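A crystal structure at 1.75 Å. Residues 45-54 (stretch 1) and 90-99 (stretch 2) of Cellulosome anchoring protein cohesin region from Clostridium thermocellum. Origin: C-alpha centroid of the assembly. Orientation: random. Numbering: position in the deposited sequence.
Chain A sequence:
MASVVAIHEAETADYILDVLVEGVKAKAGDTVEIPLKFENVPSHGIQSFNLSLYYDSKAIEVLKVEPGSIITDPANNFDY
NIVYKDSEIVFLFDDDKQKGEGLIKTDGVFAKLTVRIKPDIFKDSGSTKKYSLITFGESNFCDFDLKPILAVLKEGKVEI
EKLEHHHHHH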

ATOM      1  N   GLY A  45      11.250  -3.437 -13.300  1.00 23.03           N
ATOM      2  CA  GLY A  45      10.384  -2.428 -12.722  1.00 20.87           C
ATOM      3  C   GLY A  45       9.062  -2.884 -12.135  1.00 20.08           C
ATOM      4  O   GLY A  45       8.408  -3.797 -12.643  1.00 21.46           O
ATOM      5  N   ILE A  46       8.675  -2.204 -11.055  1.00 18.45           N
ATOM      6  CA  ILE A  46       7.361  -2.320 -10.438  1.00 14.15           C
ATOM      7  C   ILE A  46       6.360  -1.359 -11.105  1.00 18.15           C
ATOM      8  O   ILE A  46       6.582  -0.144 -11.179  1.00 19.22           O
ATOM      9  N   GLN A  47       5.253  -1.925 -11.559  1.00 15.91           N
ATOM     10  CA  GLN A  47       4.111  -1.169 -12.066  1.00 18.94           C
ATOM     11  C   GLN A  47       3.200  -0.686 -10.952  1.00 17.68           C
ATOM     12  O   GLN A  47       2.703   0.460 -10.961  1.00 16.45           O
ATOM     13  N   SER A  48       2.960  -1.549  -9.970  1.00 16.33           N
ATOM     14  CA  SER A  48       2.020  -1.200  -8.929  1.00 14.09           C
ATOM     15  C   SER A  48       2.322  -1.983  -7.650  1.00 13.41           C
ATOM     16  O   SER A  48       2.784  -3.132  -7.712  1.00 15.34           O
ATOM     17  N   PHE A  49       2.024  -1.369  -6.516  1.00 16.30           N
ATOM     18  CA  PHE A  49       2.069  -2.112  -5.260  1.00 17.60           C
ATOM     19  C   PHE A  49       1.067  -1.581  -4.295  1.00 16.89           C
ATOM     20  O   PHE A  49       0.649  -0.421  -4.374  1.00 15.55           O
ATOM     21  N   ASN A  50       0.665  -2.447  -3.370  1.00 14.60           N
ATOM     22  CA  ASN A  50      -0.313  -2.115  -2.350  1.00 16.12           C
ATOM     23  C   ASN A  50       0.215  -2.839  -1.121  1.00 15.68           C
ATOM     24  O   ASN A  50       0.430  -4.070  -1.160  1.00 16.18           O
ATOM     25  N   LEU A  51       0.464  -2.069  -0.059  1.00 17.83           N
ATOM     26  CA  LEU A  51       1.178  -2.565   1.123  1.00 20.84           C
ATOM     27  C   LEU A  51       0.522  -1.937   2.360  1.00 17.93           C
ATOM     28  O   LEU A  51       0.173  -0.748   2.309  1.00 19.17           O
ATOM     29  N   SER A  52       0.350  -2.714   3.435  1.00 20.12           N
ATOM     30  CA  SER A  52      -0.154  -2.203   4.732  1.00 21.32           C
ATOM     31  C   SER A  52       0.901  -2.375   5.814  1.00 14.76           C
ATOM     32  O   SER A  52       1.606  -3.426   5.864  1.00 17.30           O
ATOM     33  N   LEU A  53       0.948  -1.391   6.705  1.00 20.65           N
ATOM     34  CA  LEU A  53       1.742  -1.461   7.933  1.00 19.25           C
ATOM     35  C   LEU A  53       0.840  -1.227   9.117  1.00 22.67           C
ATOM     36  O   LEU A  53      -0.162  -0.507   9.014  1.00 20.61           O
ATOM     37  N   TYR A  54       1.211  -1.787  10.268  1.00 21.86           N
ATOM     38  CA  TYR A  54       0.486  -1.517  11.489  1.00 20.12           C
ATOM     39  C   TYR A  54       1.446  -0.937  12.503  1.00 17.43           C
ATOM     40  O   TYR A  54       2.632  -1.273  12.495  1.00 20.30           O
ATOM     41  N   VAL A  90      -1.990   2.301   4.871  1.00 20.77           N
ATOM     42  CA  VAL A  90      -2.093   1.586   3.601  1.00 18.31           C
ATOM     43  C   VAL A  90      -1.502   2.459   2.497  1.00 19.78           C
ATOM     44  O   VAL A  90      -1.761   3.666   2.429  1.00 21.56           O
ATOM     45  N   PHE A  91      -0.682   1.845   1.655  1.00 20.24           N
ATOM     46  CA  PHE A  91      -0.063   2.531   0.533  1.00 16.85           C
ATOM     47  C   PHE A  91      -0.567   1.918  -0.766  1.00 18.33           C
ATOM     48  O   PHE A  91      -0.768   0.711  -0.855  1.00 17.64           O
ATOM     49  N   LEU A  92      -0.763   2.766  -1.771  1.00 17.16           N
ATOM     50  CA  LEU A  92      -1.054   2.307  -3.113  1.00 17.26           C
ATOM     51  C   LEU A  92      -0.225   3.105  -4.111  1.00 22.63           C
ATOM     52  O   LEU A  92      -0.280   4.357  -4.159  1.00 19.58           O
ATOM     53  N   PHE A  93       0.520   2.378  -4.934  1.00 16.52           N
ATOM     54  CA  PHE A  93       1.286   2.977  -6.013  1.00 18.39           C
ATOM     55  C   PHE A  93       0.898   2.350  -7.323  1.00 19.60           C
ATOM     56  O   PHE A  93       0.711   1.139  -7.395  1.00 19.11           O
ATOM     57  N   ASP A  94       0.771   3.172  -8.368  1.00 17.26           N
ATOM     58  CA  ASP A  94       0.582   2.676  -9.704  1.00 13.14           C
ATOM     59  C   ASP A  94       1.172   3.711 -10.665  1.00 16.99           C
ATOM     60  O   ASP A  94       0.918   4.900 -10.524  1.00 17.15           O
ATOM     61  N   ASP A  95       1.968   3.252 -11.623  1.00 17.70           N
ATOM     62  CA  ASP A  95       2.396   4.090 -12.746  1.00 15.91           C
ATOM     63  C   ASP A  95       1.196   4.415 -13.640  1.00 17.15           C
ATOM     64  O   ASP A  95       0.866   3.707 -14.577  1.00 16.97           O
ATOM     65  N   ASP A  96       0.559   5.533 -13.308  1.00 19.33           N
ATOM     66  CA  ASP A  96      -0.796   5.862 -13.724  1.00 19.86           C
ATOM     67  C   ASP A  96      -1.038   5.911 -15.226  1.00 20.35           C
ATOM     68  O   ASP A  96      -2.119   5.577 -15.682  1.00 24.42           O
ATOM     69  N   LYS A  97      -0.027   6.299 -15.984  1.00 22.76           N
ATOM     70  CA  LYS A  97      -0.199   6.468 -17.426  1.00 26.79           C
ATOM     71  C   LYS A  97      -0.041   5.180 -18.216  1.00 23.40           C
ATOM     72  O   LYS A  97      -0.393   5.128 -19.413  1.00 22.47           O
ATOM     73  N   GLN A  98       0.452   4.126 -17.558  1.00 20.74           N
ATOM     74  CA  GLN A  98       0.411   2.795 -18.137  1.00 15.36           C
ATOM     75  C   GLN A  98       1.183   2.600 -19.418  1.00 20.68           C
ATOM     76  O   GLN A  98       0.775   1.786 -20.241  1.00 20.48           O
ATOM     77  N   LYS A  99       2.332   3.258 -19.533  1.00 22.45           N
ATOM     78  CA  LYS A  99       3.154   3.155 -20.716  1.00 30.40           C
ATOM     79  C   LYS A  99       4.549   2.711 -20.328  1.00 37.48           C
ATOM     80  O   LYS A  99       5.473   2.837 -21.117  1.00 25.72           O
TER

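The two strands run antiparallel, and their backbone ladder fixes which side chains meet. The pairs Phe-49 with Phe-93 and Leu-51 with Phe-91 are hydrogen-bonded pairs; Phe-93 N, for example, donates to Phe-49 O at 2.9 Å. Alternation along the strands then places Phe-49, Leu-51, Phe-91 and Phe-93 on one face of the sheet, and Ser-48, Asn-50, Ser-52, Val-90, Leu-92 and Asp-94 on the other.

The apolar packing on the phenylalanine face depends on different rotamers. Phe-49 is p (chi1 71°), which brings its ring back over the neighbouring strand, whereas Phe-93 is t and Phe-91 is m. Phe-93 CB therefore lies over one face of the Phe-49 ring, 3.6 Å from the centroid of that ring, in a CH-pi contact, and Phe-49 CE2 approaches Phe-93 CB to 3.3 Å. The two rings are nearly parallel, with planes at 17°, but are slid apart with centroids 5.5 Å distant, so they barely overlap. Phe-91 CB sits 4.1 Å from Phe-49 CE1, and Leu-53, in the extended m,t rotamer, brings CD1 to 4.0 Å from Phe-91 CE2 at the edge of that ring. Flat, broad phenylalanine rings suit this buried face because they cover neighbouring side chains without needing polar partners.

The opposite face mixes apolar and polar groups. Asn-50 and Leu-92, both t at chi1, approach through Asn-50 CB and Leu-92 CD1 at 3.9 Å, while Ser-52 OG lies 3.8 Å from Val-90 CG2. Two of the short polar side chains, Ser-48 and Asn-50, both t at chi1, also reach across to the partner backbone: Ser-48 OG donates to Phe-93 O at 2.8 Å, and Asn-50 ND2 to Phe-91 O at 2.9 Å. Each of these carbonyls also accepts a strand backbone NH, so the side chains reinforce the ladder.

Near the turn formed by Asp-95 to Gln-98, Gln-47 holds the two stretches together. Its CB points away, but the t,p conformation swings the amide back. Gln-47 NE2 donates to Asp-94 OD1 at 2.8 Å and to Asp-95 O at 3.2 Å, a good use of an amide group with two N-H bonds. Asp-94 OD1 also receives a weak hydrogen bond from Gln-98 NE2 at 3.2 Å, which ties the carboxylate to the end of the turn. The other amide atom is served by water 1, which donates to Gln-47 OE1 at 2.7 Å and to Asp-95 OD2 at 2.6 Å, bridging two acceptors that could not bond directly.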

ATOM      1  CB  ILE A  46       7.439  -1.948  -8.955  1.00 13.10           C
ATOM      2  CG1 ILE A  46       8.492  -2.812  -8.240  1.00 18.28           C
ATOM      3  CG2 ILE A  46       6.076  -2.093  -8.245  1.00 16.76           C
ATOM      4  CD1 ILE A  46       8.943  -2.234  -6.909  1.00 19.34           C
ATOM      5  CB  GLN A  47       3.326  -2.073 -13.021  1.00 16.51           C
ATOM      6  CG  GLN A  47       1.919  -1.611 -13.364  1.00 17.60           C
ATOM      7  CD  GLN A  47       1.946  -0.422 -14.303  1.00 20.54           C
ATOM      8  OE1 GLN A  47       2.616  -0.452 -15.329  1.00 21.18           O
ATOM      9  NE2 GLN A  47       1.257   0.639 -13.930  1.00 17.34           N
ATOM     10  CB  SER A  48       0.605  -1.524  -9.366  1.00 15.44           C
ATOM     11  OG  SER A  48      -0.342  -1.255  -8.334  1.00 18.36           O
ATOM     12  CB  PHE A  49       3.476  -2.126  -4.643  1.00 16.21           C
ATOM     13  CG  PHE A  49       3.943  -0.788  -4.068  1.00 17.96           C
ATOM     14  CD1 PHE A  49       3.525  -0.351  -2.822  1.00 18.40           C
ATOM     15  CD2 PHE A  49       4.824   0.001  -4.783  1.00 17.58           C
ATOM     16  CE1 PHE A  49       3.993   0.839  -2.309  1.00 19.11           C
ATOM     17  CE2 PHE A  49       5.282   1.184  -4.289  1.00 14.30           C
ATOM     18  CZ  PHE A  49       4.865   1.615  -3.043  1.00 16.56           C
ATOM     19  CB  ASN A  50      -1.654  -2.623  -2.867  1.00 15.04           C
ATOM     20  CG  ASN A  50      -2.857  -2.357  -1.965  1.00 17.47           C
ATOM     21  OD1 ASN A  50      -3.799  -3.137  -2.030  1.00 19.55           O
ATOM     22  ND2 ASN A  50      -2.868  -1.277  -1.176  1.00 17.21           N
ATOM     23  CB  LEU A  51       2.647  -2.114   1.003  1.00 25.16           C
ATOM     24  CG  LEU A  51       3.644  -2.378   2.117  1.00 33.23           C
ATOM     25  CD1 LEU A  51       3.664  -3.830   2.407  1.00 42.11           C
ATOM     26  CD2 LEU A  51       4.989  -1.935   1.617  1.00 42.52           C
ATOM     27  CB  SER A  52      -1.380  -3.019   5.208  1.00 23.39           C
ATOM     28  OG  SER A  52      -2.493  -2.781   4.377  1.00 41.91           O
ATOM     29  CB  LEU A  53       2.779  -0.332   7.937  1.00 19.33           C
ATOM     30  CG  LEU A  53       3.873  -0.303   6.894  1.00 41.36           C
ATOM     31  CD1 LEU A  53       4.764   0.900   7.182  1.00 44.41           C
ATOM     32  CD2 LEU A  53       4.670  -1.570   6.917  1.00 45.84           C
ATOM     33  CB  TYR A  54      -0.055  -2.789  12.072  1.00 22.90           C
ATOM     34  CG  TYR A  54      -1.100  -3.419  11.216  1.00 23.65           C
ATOM     35  CD1 TYR A  54      -2.416  -3.015  11.307  1.00 27.18           C
ATOM     36  CD2 TYR A  54      -0.754  -4.385  10.286  1.00 27.64           C
ATOM     37  CE1 TYR A  54      -3.390  -3.594  10.524  1.00 34.88           C
ATOM     38  CE2 TYR A  54      -1.723  -4.979   9.506  1.00 32.81           C
ATOM     39  CZ  TYR A  54      -3.034  -4.567   9.631  1.00 27.93           C
ATOM     40  OH  TYR A  54      -4.012  -5.146   8.849  1.00 40.36           O
ATOM     41  CB  VAL A  90      -3.552   1.234   3.266  1.00 24.15           C
ATOM     42  CG1 VAL A  90      -3.612   0.269   2.103  1.00 21.49           C
ATOM     43  CG2 VAL A  90      -4.222   0.610   4.481  1.00 22.36           C
ATOM     44  CB  PHE A  91       1.450   2.337   0.551  1.00 17.40           C
ATOM     45  CG  PHE A  91       2.114   2.857   1.777  1.00 18.87           C
ATOM     46  CD1 PHE A  91       2.591   4.154   1.804  1.00 21.04           C
ATOM     47  CD2 PHE A  91       2.276   2.063   2.885  1.00 24.31           C
ATOM     48  CE1 PHE A  91       3.216   4.652   2.944  1.00 25.29           C
ATOM     49  CE2 PHE A  91       2.908   2.558   4.021  1.00 32.10           C
ATOM     50  CZ  PHE A  91       3.378   3.858   4.023  1.00 26.35           C
ATOM     51  CB  LEU A  92      -2.531   2.470  -3.402  1.00 21.39           C
ATOM     52  CG  LEU A  92      -2.925   1.990  -4.805  1.00 21.14           C
ATOM     53  CD1 LEU A  92      -2.802   0.462  -4.932  1.00 19.50           C
ATOM     54  CD2 LEU A  92      -4.343   2.443  -5.080  1.00 28.00           C
ATOM     55  CB  PHE A  93       2.776   2.734  -5.790  1.00 15.66           C
ATOM     56  CG  PHE A  93       3.605   3.077  -6.982  1.00 18.86           C
ATOM     57  CD1 PHE A  93       4.034   4.373  -7.190  1.00 21.27           C
ATOM     58  CD2 PHE A  93       3.908   2.116  -7.920  1.00 15.75           C
ATOM     59  CE1 PHE A  93       4.766   4.709  -8.330  1.00 20.03           C
ATOM     60  CE2 PHE A  93       4.631   2.433  -9.071  1.00 22.08           C
ATOM     61  CZ  PHE A  93       5.063   3.748  -9.278  1.00 19.50           C
ATOM     62  CB  ASP A  94      -0.902   2.509 -10.015  1.00 16.23           C
ATOM     63  CG  ASP A  94      -1.168   2.141 -11.451  1.00 17.59           C
ATOM     64  OD1 ASP A  94      -0.634   1.105 -11.902  1.00 20.16           O
ATOM     65  OD2 ASP A  94      -1.916   2.892 -12.163  1.00 21.25           O
ATOM     66  CB  ASP A  95       3.522   3.404 -13.481  1.00 14.60           C
ATOM     67  CG  ASP A  95       4.019   4.218 -14.663  1.00 31.00           C
ATOM     68  OD1 ASP A  95       3.819   5.439 -14.618  1.00 33.27           O
ATOM     69  OD2 ASP A  95       4.610   3.633 -15.597  1.00 22.67           O
ATOM     70  CB  ASP A  96      -1.137   7.208 -13.092  1.00 19.73           C
ATOM     71  CG  ASP A  96      -2.571   7.631 -13.309  1.00 29.59           C
ATOM     72  OD1 ASP A  96      -3.513   6.882 -12.946  1.00 25.96           O
ATOM     73  OD2 ASP A  96      -2.749   8.737 -13.868  1.00 35.74           O
ATOM     74  CB  LYS A  97       0.760   7.524 -17.937  1.00 33.71           C
ATOM     75  CG  LYS A  97       0.459   8.883 -17.352  1.00 36.86           C
ATOM     76  CD  LYS A  97       1.514   9.907 -17.722  1.00 49.44           C
ATOM     77  CE  LYS A  97       1.144  11.274 -17.170  1.00 55.53           C
ATOM     78  NZ  LYS A  97      -0.243  11.654 -17.562  1.00 62.26           N
ATOM     79  CB  GLN A  98      -1.022   2.358 -18.393  1.00 15.77           C
ATOM     80  CG  GLN A  98      -1.919   2.467 -17.170  1.00 18.31           C
ATOM     81  CD  GLN A  98      -1.491   1.536 -16.046  1.00 18.40           C
ATOM     82  OE1 GLN A  98      -0.869   0.496 -16.280  1.00 16.35           O
ATOM     83  NE2 GLN A  98      -1.824   1.912 -14.812  1.00 22.28           N
ATOM     84  CB  LYS A  99       3.230   4.513 -21.433  1.00 33.34           C
ATOM     85  CG  LYS A  99       1.886   4.978 -21.970  1.00 40.08           C
ATOM     86  CD  LYS A  99       2.019   6.122 -22.961  1.00 51.95           C
ATOM     87  CE  LYS A  99       0.676   6.402 -23.634  1.00 57.60           C
ATOM     88  NZ  LYS A  99       0.784   7.485 -24.658  1.00 62.42           N
TER
HETATM   89  O   HOH W   1       3.232   1.754 -16.796  1.00 19.79           O